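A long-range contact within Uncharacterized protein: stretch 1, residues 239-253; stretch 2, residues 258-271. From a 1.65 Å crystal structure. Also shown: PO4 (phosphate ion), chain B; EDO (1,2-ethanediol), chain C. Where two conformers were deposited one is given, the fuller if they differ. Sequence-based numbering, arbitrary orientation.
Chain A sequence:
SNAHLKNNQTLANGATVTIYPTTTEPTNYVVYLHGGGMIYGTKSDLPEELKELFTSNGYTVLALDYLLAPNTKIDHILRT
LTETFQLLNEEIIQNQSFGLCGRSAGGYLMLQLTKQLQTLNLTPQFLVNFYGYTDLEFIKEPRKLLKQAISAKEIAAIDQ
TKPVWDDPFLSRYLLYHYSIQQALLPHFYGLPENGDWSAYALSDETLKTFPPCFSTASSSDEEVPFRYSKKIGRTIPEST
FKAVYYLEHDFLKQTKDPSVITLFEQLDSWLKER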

# COMPACT_ATOMS: atom_id res chain seq x y z
N SER A 239 -2.43 6.26 -17.85
CA SER A 239 -2.48 5.12 -16.94
C SER A 239 -3.25 3.95 -17.53
O SER A 239 -3.89 4.06 -18.61
CB SER A 239 -3.04 5.56 -15.56
OG SER A 239 -2.15 6.52 -14.95
N THR A 240 -3.08 2.79 -16.89
CA THR A 240 -3.65 1.54 -17.35
C THR A 240 -4.43 0.90 -16.20
O THR A 240 -3.95 0.87 -15.06
CB THR A 240 -2.49 0.59 -17.78
OG1 THR A 240 -1.83 1.15 -18.94
CG2 THR A 240 -3.01 -0.78 -18.12
N PHE A 241 -5.63 0.38 -16.50
CA PHE A 241 -6.37 -0.45 -15.54
C PHE A 241 -6.54 -1.84 -16.14
O PHE A 241 -7.03 -1.99 -17.29
CB PHE A 241 -7.74 0.12 -15.24
CG PHE A 241 -8.61 -0.84 -14.49
CD1 PHE A 241 -8.33 -1.15 -13.16
CD2 PHE A 241 -9.72 -1.44 -15.11
CE1 PHE A 241 -9.13 -2.08 -12.44
CE2 PHE A 241 -10.54 -2.38 -14.39
CZ PHE A 241 -10.22 -2.69 -13.06
N LYS A 242 -6.12 -2.85 -15.39
CA LYS A 242 -6.28 -4.24 -15.79
C LYS A 242 -7.10 -4.96 -14.76
O LYS A 242 -6.69 -5.08 -13.61
CB LYS A 242 -4.90 -4.94 -15.97
CG LYS A 242 -3.99 -4.34 -17.05
CD LYS A 242 -4.67 -4.44 -18.38
CE LYS A 242 -3.71 -4.15 -19.51
NZ LYS A 242 -4.27 -4.74 -20.76
N ALA A 243 -8.29 -5.40 -15.13
CA ALA A 243 -9.11 -6.18 -14.21
C ALA A 243 -8.60 -7.61 -14.13
O ALA A 243 -8.06 -8.14 -15.12
CB ALA A 243 -10.56 -6.18 -14.66
N VAL A 244 -8.80 -8.24 -12.99
CA VAL A 244 -8.83 -9.71 -12.96
C VAL A 244 -10.23 -10.08 -12.50
O VAL A 244 -10.94 -9.25 -11.91
CB VAL A 244 -7.73 -10.33 -12.07
CG1 VAL A 244 -6.34 -9.87 -12.52
CG2 VAL A 244 -7.95 -10.01 -10.63
N TYR A 245 -10.64 -11.31 -12.79
CA TYR A 245 -12.02 -11.69 -12.57
C TYR A 245 -12.09 -12.85 -11.58
O TYR A 245 -11.19 -13.69 -11.52
CB TYR A 245 -12.71 -11.98 -13.94
CG TYR A 245 -12.87 -10.70 -14.77
CD1 TYR A 245 -13.87 -9.78 -14.48
CD2 TYR A 245 -11.98 -10.39 -15.79
CE1 TYR A 245 -14.01 -8.58 -15.21
CE2 TYR A 245 -12.11 -9.20 -16.53
CZ TYR A 245 -13.12 -8.30 -16.22
OH TYR A 245 -13.25 -7.11 -16.93
N TYR A 246 -13.12 -12.84 -10.75
CA TYR A 246 -13.47 -14.02 -9.95
C TYR A 246 -12.49 -14.37 -8.82
O TYR A 246 -12.59 -15.45 -8.24
CB TYR A 246 -13.78 -15.22 -10.88
CG TYR A 246 -15.02 -14.96 -11.72
CD1 TYR A 246 -16.26 -14.70 -11.09
CD2 TYR A 246 -14.97 -14.93 -13.12
CE1 TYR A 246 -17.42 -14.44 -11.83
CE2 TYR A 246 -16.13 -14.67 -13.88
CZ TYR A 246 -17.35 -14.42 -13.22
OH TYR A 246 -18.51 -14.17 -13.93
N LEU A 247 -11.57 -13.46 -8.48
CA LEU A 247 -10.62 -13.68 -7.39
C LEU A 247 -10.95 -12.85 -6.17
O LEU A 247 -11.57 -11.79 -6.29
CB LEU A 247 -9.19 -13.34 -7.82
CG LEU A 247 -8.55 -14.24 -8.86
CD1 LEU A 247 -7.14 -13.81 -9.16
CD2 LEU A 247 -8.60 -15.72 -8.41
N GLU A 248 -10.49 -13.33 -5.01
CA GLU A 248 -10.60 -12.60 -3.75
C GLU A 248 -9.74 -11.34 -3.80
O GLU A 248 -8.76 -11.27 -4.55
CB GLU A 248 -10.13 -13.47 -2.58
CG GLU A 248 -10.25 -12.84 -1.17
CD GLU A 248 -8.87 -12.52 -0.51
OE1 GLU A 248 -8.08 -13.49 -0.31
OE2 GLU A 248 -8.61 -11.36 -0.13
N HIS A 249 -10.15 -10.35 -3.00
CA HIS A 249 -9.41 -9.10 -2.81
C HIS A 249 -7.88 -9.20 -2.95
O HIS A 249 -7.27 -8.56 -3.84
CB HIS A 249 -9.78 -8.52 -1.43
CG HIS A 249 -9.00 -7.30 -1.04
ND1 HIS A 249 -9.05 -6.12 -1.74
CD2 HIS A 249 -8.17 -7.08 0.01
CE1 HIS A 249 -8.28 -5.23 -1.15
NE2 HIS A 249 -7.73 -5.78 -0.09
N ASP A 250 -7.25 -9.97 -2.06
CA ASP A 250 -5.80 -9.85 -1.91
C ASP A 250 -5.08 -10.82 -2.80
O ASP A 250 -4.37 -11.72 -2.32
CB ASP A 250 -5.38 -10.06 -0.44
CG ASP A 250 -3.93 -9.65 -0.17
OD1 ASP A 250 -3.34 -8.82 -0.91
OD2 ASP A 250 -3.37 -10.15 0.82
N PHE A 251 -5.25 -10.67 -4.11
CA PHE A 251 -4.77 -11.77 -4.98
C PHE A 251 -3.25 -11.89 -5.13
O PHE A 251 -2.76 -12.88 -5.71
CB PHE A 251 -5.49 -11.79 -6.34
CG PHE A 251 -5.30 -10.53 -7.15
CD1 PHE A 251 -4.10 -10.33 -7.81
CD2 PHE A 251 -6.32 -9.58 -7.27
CE1 PHE A 251 -3.90 -9.18 -8.60
CE2 PHE A 251 -6.13 -8.45 -8.08
CZ PHE A 251 -4.93 -8.26 -8.73
N LEU A 252 -2.49 -10.93 -4.56
CA LEU A 252 -1.02 -11.13 -4.44
C LEU A 252 -0.64 -12.32 -3.54
O LEU A 252 0.51 -12.79 -3.57
CB LEU A 252 -0.29 -9.86 -3.99
CG LEU A 252 -0.22 -8.70 -5.01
CD1 LEU A 252 0.36 -7.55 -4.28
CD2 LEU A 252 0.68 -9.10 -6.13
N LYS A 253 -1.59 -12.83 -2.77
CA LYS A 253 -1.38 -14.08 -2.00
C LYS A 253 -1.31 -15.31 -2.89
O LYS A 253 -0.81 -16.38 -2.47
CB LYS A 253 -2.48 -14.27 -0.98
CG LYS A 253 -2.46 -13.27 0.16
CD LYS A 253 -3.44 -13.68 1.23
CE LYS A 253 -4.87 -13.70 0.70
NZ LYS A 253 -5.84 -13.97 1.78
P PO4 B . -5.80 -5.07 3.14
O1 PO4 B . -7.14 -4.63 2.58
O2 PO4 B . -6.05 -5.77 4.47
O3 PO4 B . -5.14 -6.12 2.24
O4 PO4 B . -4.91 -3.84 3.26
C1 EDO C . -9.30 -19.60 -11.55
O1 EDO C . -8.88 -19.63 -10.17
C2 EDO C . -8.34 -18.77 -12.40
O2 EDO C . -8.46 -17.39 -12.03
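Stretch 2, residues 258-271: PSVITLFEQLDSWL

Stretch 2 is helical from Pro-258 to Leu-271, held by regular i to i+4 backbone hydrogen bonds, and it packs on a short strand that begins at Thr-240. The chain reverses between the two, so the helix runs back along the strand: their directions differ by 170°, close to antiparallel, and the axes approach to 9.5 Å. No direct hydrogen bond joins the stretches; side-chain packing and bridging waters do the work, over 528 Å² of buried surface.

The antiparallel course sets the register, with the strand's start meeting the helix's late turns. Thr-240 faces Trp-270, its OG1 3.6 Å from Trp-270 CD1, and one water binds both Thr-240 OG1 and Trp-270 NE1 at 2.8 Å each, accepting from the indole. Phe-241 is out of reach, as strand alternation predicts. Lys-242 turns toward the helix again and contributes the aliphatic part of its chain: CB lies 3.7 Å from Leu-263 CD1 and CG 3.6 Å from Gln-266 OE1. Ala-243 points away, yet its carbonyl O receives a hydrogen bond from a water that also donates to Gln-266 OE1. Val-244 completes the alternation, with CG1 3.9 Å from Leu-263 CD2.

Beyond the strand, the loop and a 3-10 segment bring more apolar groups against the helix's first turns. Leu-247 CD1 rests 3.8 Å from Val-260 CG2. Phe-251, in the p rotamer, spans one helical turn: CD1 is 3.9 Å from Val-260 CG2, and CE1 is a tight 3.3 Å from Leu-263 CD2. Leu-263 thus meets Lys-242, Val-244 and Phe-251 together. Finally, Leu-252 CD2 reaches the edge of the Phe-264 ring, 3.6 Å from CZ; both side chains start sideways or away, but their ends come nearer.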

# COMPACT_ATOMS: atom_id res chain seq x y z
N PRO A 258 -3.25 -18.66 -12.62
CA PRO A 258 -3.03 -18.29 -14.03
C PRO A 258 -3.41 -16.84 -14.34
O PRO A 258 -2.74 -16.21 -15.15
CB PRO A 258 -3.92 -19.28 -14.81
CG PRO A 258 -4.06 -20.42 -13.91
CD PRO A 258 -4.06 -19.90 -12.51
N SER A 259 -4.48 -16.34 -13.72
CA SER A 259 -4.92 -14.96 -13.92
C SER A 259 -3.89 -14.00 -13.39
O SER A 259 -3.64 -12.96 -14.02
CB SER A 259 -6.26 -14.71 -13.22
OG SER A 259 -7.26 -15.48 -13.86
N VAL A 260 -3.27 -14.34 -12.25
CA VAL A 260 -2.26 -13.45 -11.65
C VAL A 260 -0.96 -13.52 -12.46
O VAL A 260 -0.26 -12.49 -12.63
CB VAL A 260 -2.00 -13.78 -10.15
CG1 VAL A 260 -1.01 -12.78 -9.56
CG2 VAL A 260 -3.31 -13.78 -9.33
N ILE A 261 -0.65 -14.71 -12.98
CA ILE A 261 0.52 -14.86 -13.86
C ILE A 261 0.36 -13.98 -15.09
O ILE A 261 1.30 -13.25 -15.46
CB ILE A 261 0.81 -16.33 -14.22
CG1 ILE A 261 1.35 -17.03 -12.99
CG2 ILE A 261 1.87 -16.39 -15.36
CD1 ILE A 261 1.40 -18.55 -13.11
N THR A 262 -0.82 -13.99 -15.70
CA THR A 262 -1.09 -13.13 -16.85
C THR A 262 -0.99 -11.63 -16.51
O THR A 262 -0.37 -10.85 -17.24
CB THR A 262 -2.45 -13.44 -17.49
OG1 THR A 262 -2.42 -14.77 -17.99
CG2 THR A 262 -2.71 -12.50 -18.67
N LEU A 263 -1.58 -11.25 -15.40
CA LEU A 263 -1.49 -9.89 -14.93
C LEU A 263 -0.01 -9.48 -14.72
O LEU A 263 0.38 -8.37 -15.11
CB LEU A 263 -2.28 -9.76 -13.64
CG LEU A 263 -2.22 -8.39 -13.01
CD1 LEU A 263 -3.00 -7.35 -13.86
CD2 LEU A 263 -2.80 -8.59 -11.66
N PHE A 264 0.81 -10.37 -14.15
CA PHE A 264 2.24 -10.01 -13.98
C PHE A 264 2.96 -9.80 -15.32
O PHE A 264 3.82 -8.90 -15.43
CB PHE A 264 2.95 -11.05 -13.14
CG PHE A 264 2.83 -10.81 -11.67
CD1 PHE A 264 1.65 -10.30 -11.11
CD2 PHE A 264 3.90 -11.05 -10.84
CE1 PHE A 264 1.54 -10.09 -9.74
CE2 PHE A 264 3.79 -10.82 -9.45
CZ PHE A 264 2.60 -10.37 -8.92
N GLU A 265 2.57 -10.55 -16.33
CA GLU A 265 3.13 -10.34 -17.69
C GLU A 265 2.76 -8.93 -18.18
O GLU A 265 3.59 -8.24 -18.77
CB GLU A 265 2.62 -11.39 -18.68
CG GLU A 265 3.06 -12.77 -18.34
CD GLU A 265 2.41 -13.83 -19.22
OE1 GLU A 265 1.50 -13.49 -20.02
OE2 GLU A 265 2.81 -15.01 -19.08
N GLN A 266 1.51 -8.53 -17.94
CA GLN A 266 1.02 -7.18 -18.30
C GLN A 266 1.79 -6.09 -17.58
O GLN A 266 2.23 -5.10 -18.20
CB GLN A 266 -0.49 -7.05 -18.05
CG GLN A 266 -1.31 -7.87 -19.05
CD GLN A 266 -2.76 -8.08 -18.61
OE1 GLN A 266 -3.14 -7.83 -17.47
NE2 GLN A 266 -3.57 -8.61 -19.53
N LEU A 267 1.98 -6.30 -16.28
CA LEU A 267 2.75 -5.35 -15.45
C LEU A 267 4.20 -5.29 -15.94
O LEU A 267 4.77 -4.20 -16.04
CB LEU A 267 2.67 -5.74 -13.97
CG LEU A 267 3.50 -4.85 -13.04
CD1 LEU A 267 3.23 -3.34 -13.18
CD2 LEU A 267 3.35 -5.26 -11.56
N ASP A 268 4.77 -6.45 -16.26
CA ASP A 268 6.16 -6.49 -16.73
C ASP A 268 6.30 -5.69 -18.02
O ASP A 268 7.22 -4.85 -18.16
CB ASP A 268 6.64 -7.94 -16.94
CG ASP A 268 8.10 -7.99 -17.32
OD1 ASP A 268 8.94 -7.90 -16.43
OD2 ASP A 268 8.39 -8.07 -18.54
N SER A 269 5.39 -5.91 -18.96
CA SER A 269 5.41 -5.19 -20.23
C SER A 269 5.28 -3.68 -19.99
O SER A 269 6.00 -2.89 -20.60
CB SER A 269 4.29 -5.68 -21.15
OG SER A 269 4.26 -4.96 -22.38
N TRP A 270 4.35 -3.30 -19.10
CA TRP A 270 4.11 -1.87 -18.78
C TRP A 270 5.36 -1.26 -18.13
O TRP A 270 5.74 -0.10 -18.46
CB TRP A 270 2.92 -1.76 -17.85
CG TRP A 270 2.52 -0.36 -17.47
CD1 TRP A 270 1.64 0.45 -18.13
CD2 TRP A 270 2.94 0.34 -16.30
NE1 TRP A 270 1.51 1.65 -17.45
CE2 TRP A 270 2.30 1.62 -16.32
CE3 TRP A 270 3.82 0.05 -15.24
CZ2 TRP A 270 2.48 2.56 -15.32
CZ3 TRP A 270 4.00 1.00 -14.21
CH2 TRP A 270 3.32 2.25 -14.27
N LEU A 271 6.00 -2.00 -17.22
CA LEU A 271 7.23 -1.50 -16.56
C LEU A 271 8.33 -1.26 -17.59
O LEU A 271 9.07 -0.26 -17.50
CB LEU A 271 7.74 -2.47 -15.50
CG LEU A 271 6.98 -2.52 -14.19
CD1 LEU A 271 7.58 -3.65 -13.38
CD2 LEU A 271 7.08 -1.20 -13.42
O HOH W 1 -0.22 3.39 -18.88
O HOH W 2 -5.23 -9.26 -16.09
O HOH W 3 -8.80 -12.66 -14.59